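Side-chain contacts in antibiotic biosynthesis monooxygenase (Thermus thermophilus, PDB 1IUJ), which is of unknown function in the cell but binds zinc in the crystal and may act as a monooxygenase of the dimeric alpha-beta barrel kind: residues P43-P46 against G47-Y50; E57-E60 against A61-W65; P69-K72 against E73-R77. One frame throughout, in Å; residues are numbered along the deposited sequence.

Contact 1: P43-P46 against G47-Y50; sequences PKNP and GDPY
Asn45 and Asp48 close the hairpin loop between strands 35-43 and 50-56 with a type I beta turn, and Asn45 supplies most of the polar atoms. Asn45 O takes the turn bond from Asp48 N (3.0 Å). The side-chain oxygen Asn45 OD1 accepts from Gly47 N, also at 3.0 Å and nearly straight, with an N-H...O angle of 167°, which adds an Asx turn to the beta turn. This donor stands well above the amide plane rather than in it. The placement follows from CG lying roughly opposite the backbone N (chi1 158°), which brings the amide alongside the chain just ahead. The other end of the amide, Asn45 ND2, gives a weak, bent bond to Asp48 OD2 at 3.1 Å. Amide and carboxylate are turned almost perpendicular, 79° apart.

On the inner side of the loop Pro43, the last residue of strand 35-43, meets the returning chain through carbon alone. Pro43 CG touches the backbone oxygen of Asp48 at 3.2 Å, while Pro43 CD sits over one face of the Tyr50 ring in a CH-pi contact, 3.9 Å from the centroid and offset toward the rim. The phenol end looks beyond the loop and hydrogen-bonds to Glu19 OE2, and Phe18 packs against the ring. Pro43 also lies where the sheet continues into an antiparallel strand of the second subunit, so the loop borders the dimer interface.

Both amides that follow Pro46, those of Gly47 and Asp48, thus find acceptors on the single residue Asn45. The chemistry implies a short loop fixed at its apex by one asparagine and at its base by proline-tyrosine packing, with Asp48 held to Asn45 by a weak side-chain bond and packing also on Arg91 of the second subunit.

Contact 2: E57-E60 against A61-W65; sequences ESEE and AFRAW. With ZN (zinc ion), chain F.
Charged contacts dominate where Arg63 lies between Glu59 and Glu60, one turn or slightly less before it on helix 59-66. Glu59, extended from CB to its carboxylate, lays that group over one face of the guanidinium, with the planes 24° apart. Glu59 OE2 is 3.3 Å from Arg63 NH2, a salt bridge of charges only, since no N-H points at the oxygen. Glu59 OE1 instead has a salt bridge with Lys44 of the second subunit. Glu60 comes from another direction: its chain bends at chi2 (61°), and Glu60 OE1 receives from Arg63 NH1, at 3.3 Å, a weak hydrogen bond that is part of a salt bridge and strongly bent at 127°. The same oxygen packs against Arg63 CD.

Metal binding falls to Glu60 as well. Glu60 OE1 holds the zinc ion at 1.9 Å, while Glu60 OE2 stands farther off at 2.8 Å.

Among the backbone bonds, Arg63 N donates to Glu59 O at 2.8 Å and Ala64 N to Glu60 O at 2.9 Å, both regular helical links. At the start of the helix Ser58 is the N-cap: Ser58 OG turns back to the first turn and accepts from Ala61 N at 3.1 Å.

Phe62 has Glu59 O at its ring edge, in plane, and its ring meets that of Phe2.

Glu60 OE1 is therefore shared between zinc and arginine. Arg63 probably spreads its charge over two carboxylates, one facing the metal and one facing the partner subunit.

Contact 3: P69-K72 against E73-R77; sequences PAFK and EGHAR. With ZN (zinc ion), chain I.
His75 folds back onto Phe71, four residues earlier, and most of its side-chain atoms meet that residue. His75 CB passes 3.7 Å from Phe71 O, and CG, placed beside the backbone N by chi1 of -76°, is just as far from that oxygen. His75 ND1 then donates to Phe71 O at 3.0 Å with an N-H...O angle of 152°. The donor sits above the carbonyl plane, while the helical bond from His75 N reaches the same oxygen from the opposite face, so one carbonyl is gripped by two donors of a single residue.

Beyond ND1 the imidazole slides over the benzene ring of Phe71. The two form an offset stack with centroids 4.1 Å apart and planes 22° from parallel. His75 CE1 lies over one face of Phe71, only 3.1 Å from Phe71 CZ, so packing is tight at this corner. Phe71 also pairs edge-to-face with Trp65. At the tip, His75 NE2 binds a zinc ion at 2.0 Å, and that zinc ion also carries a water oxygen at 2.4 Å. ND1 and NE2 are thus given separate tasks, one tied to the backbone and the other to metal.

Arg77 appears to donate through NE and NH1 to His75 O, though its placement in the model is less certain. The side chain also packs on helix 15-29, as His75 does on Arg25.

A backbone carbonyl holding ND1 while NE2 binds metal is a common second-shell arrangement for zinc-binding histidines; here a stacked phenylalanine adds to it, where a short helix lies against helix 15-29 in one subunit of a dimeric alpha-beta barrel protein.

The three contacts come in order along the chain. Contact 1 is the loop joining sheet strands 35-43 and 50-56, on the far side of the chain's centre from the other two: its centre lies about 28 Å from that of contact 2 and about 24 Å from that of contact 3. Contacts 2 and 3 occupy successive helices, 59-66 and 69-74, with centres about 16 Å apart, and they touch where Trp65 O meets Phe71 CB at 3.1 Å. Contacts 1 and 2 are linked across the dimer by Lys44 and Glu59 of opposite subunits. Zinc binding thus falls to the two successive helical segments, while the hairpin loop serves the dimer interface.

Contact 1: P43-P46 against G47-Y50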
# COMPACT_ATOMS: atom_id res chain seq x y z
N PRO B 43 3.75 3.02 10.39
CA PRO B 43 4.91 3.62 9.71
C PRO B 43 6.19 3.35 10.47
O PRO B 43 6.17 3.26 11.70
CB PRO B 43 4.58 5.11 9.71
CG PRO B 43 3.72 5.31 11.00
CD PRO B 43 2.87 4.06 10.99
N LYS B 44 7.29 3.21 9.76
CA LYS B 44 8.60 3.09 10.41
C LYS B 44 8.92 4.33 11.26
O LYS B 44 9.45 4.20 12.40
CB LYS B 44 9.70 2.84 9.36
CG LYS B 44 11.08 2.54 9.96
CD LYS B 44 11.51 1.09 9.73
CE LYS B 44 11.01 0.12 10.80
NZ LYS B 44 9.67 -0.47 10.46
N ASN B 45 8.60 5.51 10.73
CA ASN B 45 8.78 6.77 11.46
C ASN B 45 7.42 7.26 11.96
O ASN B 45 6.51 7.45 11.14
CB ASN B 45 9.45 7.81 10.54
CG ASN B 45 9.20 9.27 10.98
OD1 ASN B 45 9.21 9.61 12.17
ND2 ASN B 45 8.95 10.13 10.00
N PRO B 46 7.28 7.49 13.27
CA PRO B 46 6.00 7.88 13.87
C PRO B 46 5.45 9.20 13.36
O PRO B 46 4.29 9.47 13.65
CB PRO B 46 6.34 8.02 15.36
CG PRO B 46 7.80 8.31 15.36
CD PRO B 46 8.32 7.34 14.32
N GLY B 47 6.26 10.01 12.67
CA GLY B 47 5.82 11.26 12.09
C GLY B 47 5.07 11.11 10.78
O GLY B 47 4.45 12.06 10.30
N ASP B 48 5.13 9.90 10.21
CA ASP B 48 4.43 9.56 8.96
C ASP B 48 3.11 8.87 9.28
O ASP B 48 2.93 8.35 10.40
CB ASP B 48 5.29 8.63 8.10
CG ASP B 48 6.55 9.31 7.63
OD1 ASP B 48 6.48 10.52 7.27
OD2 ASP B 48 7.65 8.70 7.58
N PRO B 49 2.18 8.89 8.34
CA PRO B 49 0.85 8.32 8.60
C PRO B 49 0.80 6.78 8.61
O PRO B 49 1.52 6.11 7.88
CB PRO B 49 0.02 8.87 7.45
CG PRO B 49 1.04 8.95 6.30
CD PRO B 49 2.26 9.48 6.99
N TYR B 50 -0.11 6.24 9.43
CA TYR B 50 -0.56 4.85 9.25
C TYR B 50 -1.20 4.73 7.87
O TYR B 50 -1.73 5.72 7.35
CB TYR B 50 -1.62 4.50 10.33
CG TYR B 50 -1.06 3.93 11.63
CD1 TYR B 50 -0.41 4.75 12.55
CD2 TYR B 50 -1.19 2.58 11.92
CE1 TYR B 50 0.08 4.21 13.76
CE2 TYR B 50 -0.69 2.03 13.11
CZ TYR B 50 -0.06 2.86 14.00
OH TYR B 50 0.46 2.29 15.17

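Contact 2: E57-E60 against A61-W65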
# COMPACT_ATOMS: atom_id res chain seq x y z
N GLU B 57 -12.44 -7.04 -4.76
CA GLU B 57 -12.59 -7.64 -6.09
C GLU B 57 -12.77 -6.61 -7.20
O GLU B 57 -12.36 -6.83 -8.34
CB GLU B 57 -13.82 -8.58 -6.07
CG GLU B 57 -14.02 -9.45 -7.28
CD GLU B 57 -13.43 -10.82 -7.04
OE1 GLU B 57 -12.20 -10.95 -7.22
OE2 GLU B 57 -14.20 -11.74 -6.64
N SER B 58 -13.39 -5.47 -6.85
CA SER B 58 -13.67 -4.40 -7.80
C SER B 58 -13.93 -3.10 -7.10
O SER B 58 -14.25 -3.08 -5.92
CB SER B 58 -14.90 -4.74 -8.65
OG SER B 58 -16.10 -4.71 -7.87
N GLU B 59 -13.85 -2.00 -7.86
CA GLU B 59 -14.26 -0.71 -7.34
C GLU B 59 -15.74 -0.71 -6.88
O GLU B 59 -16.07 -0.10 -5.86
CB GLU B 59 -13.96 0.37 -8.38
CG GLU B 59 -14.34 1.77 -7.92
CD GLU B 59 -13.97 2.84 -8.93
OE1 GLU B 59 -13.37 2.56 -10.00
OE2 GLU B 59 -14.33 3.98 -8.65
N GLU B 60 -16.60 -1.38 -7.65
CA GLU B 60 -18.01 -1.46 -7.30
C GLU B 60 -18.21 -2.08 -5.92
O GLU B 60 -19.05 -1.64 -5.15
CB GLU B 60 -18.77 -2.20 -8.40
CG GLU B 60 -20.30 -2.25 -8.20
CD GLU B 60 -20.96 -0.87 -8.18
OE1 GLU B 60 -20.35 0.12 -8.60
OE2 GLU B 60 -22.14 -0.77 -7.77
N ALA B 61 -17.46 -3.14 -5.63
CA ALA B 61 -17.53 -3.76 -4.30
C ALA B 61 -17.16 -2.77 -3.19
O ALA B 61 -17.84 -2.72 -2.16
CB ALA B 61 -16.66 -5.03 -4.25
N PHE B 62 -16.09 -1.99 -3.40
CA PHE B 62 -15.79 -0.88 -2.53
C PHE B 62 -16.94 0.12 -2.40
O PHE B 62 -17.31 0.50 -1.28
CB PHE B 62 -14.51 -0.20 -3.02
CG PHE B 62 -14.28 1.11 -2.39
CD1 PHE B 62 -14.56 2.29 -3.09
CD2 PHE B 62 -13.76 1.17 -1.10
CE1 PHE B 62 -14.35 3.51 -2.54
CE2 PHE B 62 -13.54 2.40 -0.51
CZ PHE B 62 -13.82 3.61 -1.26
N ARG B 63 -17.54 0.53 -3.52
CA ARG B 63 -18.64 1.51 -3.43
C ARG B 63 -19.81 0.96 -2.61
O ARG B 63 -20.35 1.66 -1.79
CB ARG B 63 -19.16 1.93 -4.79
CG ARG B 63 -18.08 2.52 -5.75
CD ARG B 63 -18.21 2.01 -7.24
NE ARG B 63 -17.74 2.91 -8.32
CZ ARG B 63 -17.50 2.57 -9.58
NH1 ARG B 63 -17.64 1.33 -10.02
NH2 ARG B 63 -17.06 3.50 -10.45
N ALA B 64 -20.17 -0.29 -2.81
CA ALA B 64 -21.27 -0.89 -2.04
C ALA B 64 -20.94 -0.87 -0.54
O ALA B 64 -21.77 -0.55 0.33
CB ALA B 64 -21.52 -2.28 -2.52
N TRP B 65 -19.69 -1.19 -0.23
CA TRP B 65 -19.25 -1.13 1.13
C TRP B 65 -19.39 0.26 1.75
O TRP B 65 -19.86 0.40 2.87
CB TRP B 65 -17.80 -1.58 1.21
CG TRP B 65 -17.43 -1.58 2.61
CD1 TRP B 65 -18.11 -2.20 3.64
CD2 TRP B 65 -16.36 -0.88 3.22
NE1 TRP B 65 -17.51 -1.94 4.84
CE2 TRP B 65 -16.42 -1.14 4.61
CE3 TRP B 65 -15.34 -0.08 2.73
CZ2 TRP B 65 -15.48 -0.62 5.51
CZ3 TRP B 65 -14.41 0.43 3.62
CH2 TRP B 65 -14.49 0.17 5.00
ZN ZN F . -21.41 1.70 -8.78

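Contact 3: P69-K72 against E73-R77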
# COMPACT_ATOMS: atom_id res chain seq x y z
N PRO B 69 -24.37 -0.28 6.24
CA PRO B 69 -24.43 -0.07 7.68
C PRO B 69 -23.16 -0.54 8.39
O PRO B 69 -22.80 0.12 9.35
CB PRO B 69 -25.68 -0.87 8.10
CG PRO B 69 -25.91 -1.82 7.02
CD PRO B 69 -25.43 -1.18 5.76
N ALA B 70 -22.50 -1.60 7.91
CA ALA B 70 -21.20 -2.04 8.47
C ALA B 70 -20.15 -0.92 8.40
O ALA B 70 -19.40 -0.68 9.35
CB ALA B 70 -20.71 -3.28 7.72
N PHE B 71 -20.10 -0.22 7.27
CA PHE B 71 -19.09 0.84 7.15
C PHE B 71 -19.38 1.97 8.14
O PHE B 71 -18.48 2.49 8.82
CB PHE B 71 -19.11 1.33 5.71
CG PHE B 71 -18.27 2.56 5.43
CD1 PHE B 71 -17.13 2.40 4.70
CD2 PHE B 71 -18.64 3.84 5.86
CE1 PHE B 71 -16.33 3.53 4.41
CE2 PHE B 71 -17.85 4.95 5.57
CZ PHE B 71 -16.69 4.76 4.85
N LYS B 72 -20.65 2.33 8.26
CA LYS B 72 -21.06 3.36 9.20
C LYS B 72 -20.74 2.98 10.65
O LYS B 72 -20.29 3.81 11.42
CB LYS B 72 -22.55 3.61 9.01
CG LYS B 72 -23.08 4.82 9.71
CD LYS B 72 -24.45 5.17 9.14
CE LYS B 72 -24.75 6.65 9.29
NZ LYS B 72 -25.09 6.99 10.71
N GLU B 73 -20.97 1.72 11.03
CA GLU B 73 -20.62 1.29 12.39
C GLU B 73 -19.10 1.29 12.61
O GLU B 73 -18.62 1.64 13.71
CB GLU B 73 -21.19 -0.11 12.69
CG GLU B 73 -20.85 -0.55 14.12
CD GLU B 73 -21.76 -1.63 14.70
OE1 GLU B 73 -22.37 -2.42 13.95
OE2 GLU B 73 -21.85 -1.69 15.95
N GLY B 74 -18.36 0.85 11.59
CA GLY B 74 -16.91 0.80 11.64
C GLY B 74 -16.38 2.19 11.93
O GLY B 74 -15.46 2.36 12.72
N HIS B 75 -16.99 3.20 11.33
CA HIS B 75 -16.60 4.58 11.61
C HIS B 75 -16.92 5.09 13.03
O HIS B 75 -16.42 6.15 13.45
CB HIS B 75 -17.04 5.50 10.49
CG HIS B 75 -16.18 5.39 9.29
ND1 HIS B 75 -16.12 4.24 8.52
CD2 HIS B 75 -15.26 6.24 8.76
CE1 HIS B 75 -15.22 4.40 7.57
NE2 HIS B 75 -14.71 5.62 7.67
N ALA B 76 -17.70 4.35 13.80
CA ALA B 76 -17.80 4.66 15.24
C ALA B 76 -16.44 4.51 15.98
O ALA B 76 -16.39 4.71 17.19
CB ALA B 76 -18.90 3.85 15.93
N ARG B 77 -15.37 4.19 15.23
CA ARG B 77 -13.98 4.12 15.72
C ARG B 77 -13.37 5.47 16.14
O ARG B 77 -13.52 5.87 17.29
CB ARG B 77 -13.04 3.44 14.70
CG ARG B 77 -13.29 3.78 13.22
CD ARG B 77 -12.76 5.11 12.72
NE ARG B 77 -13.83 6.10 12.62
CZ ARG B 77 -13.75 7.28 12.01
NH1 ARG B 77 -14.81 8.09 12.00
NH2 ARG B 77 -12.62 7.67 11.43
ZN ZN I . -13.41 6.56 6.43
O HOH W 1 -11.58 6.84 7.92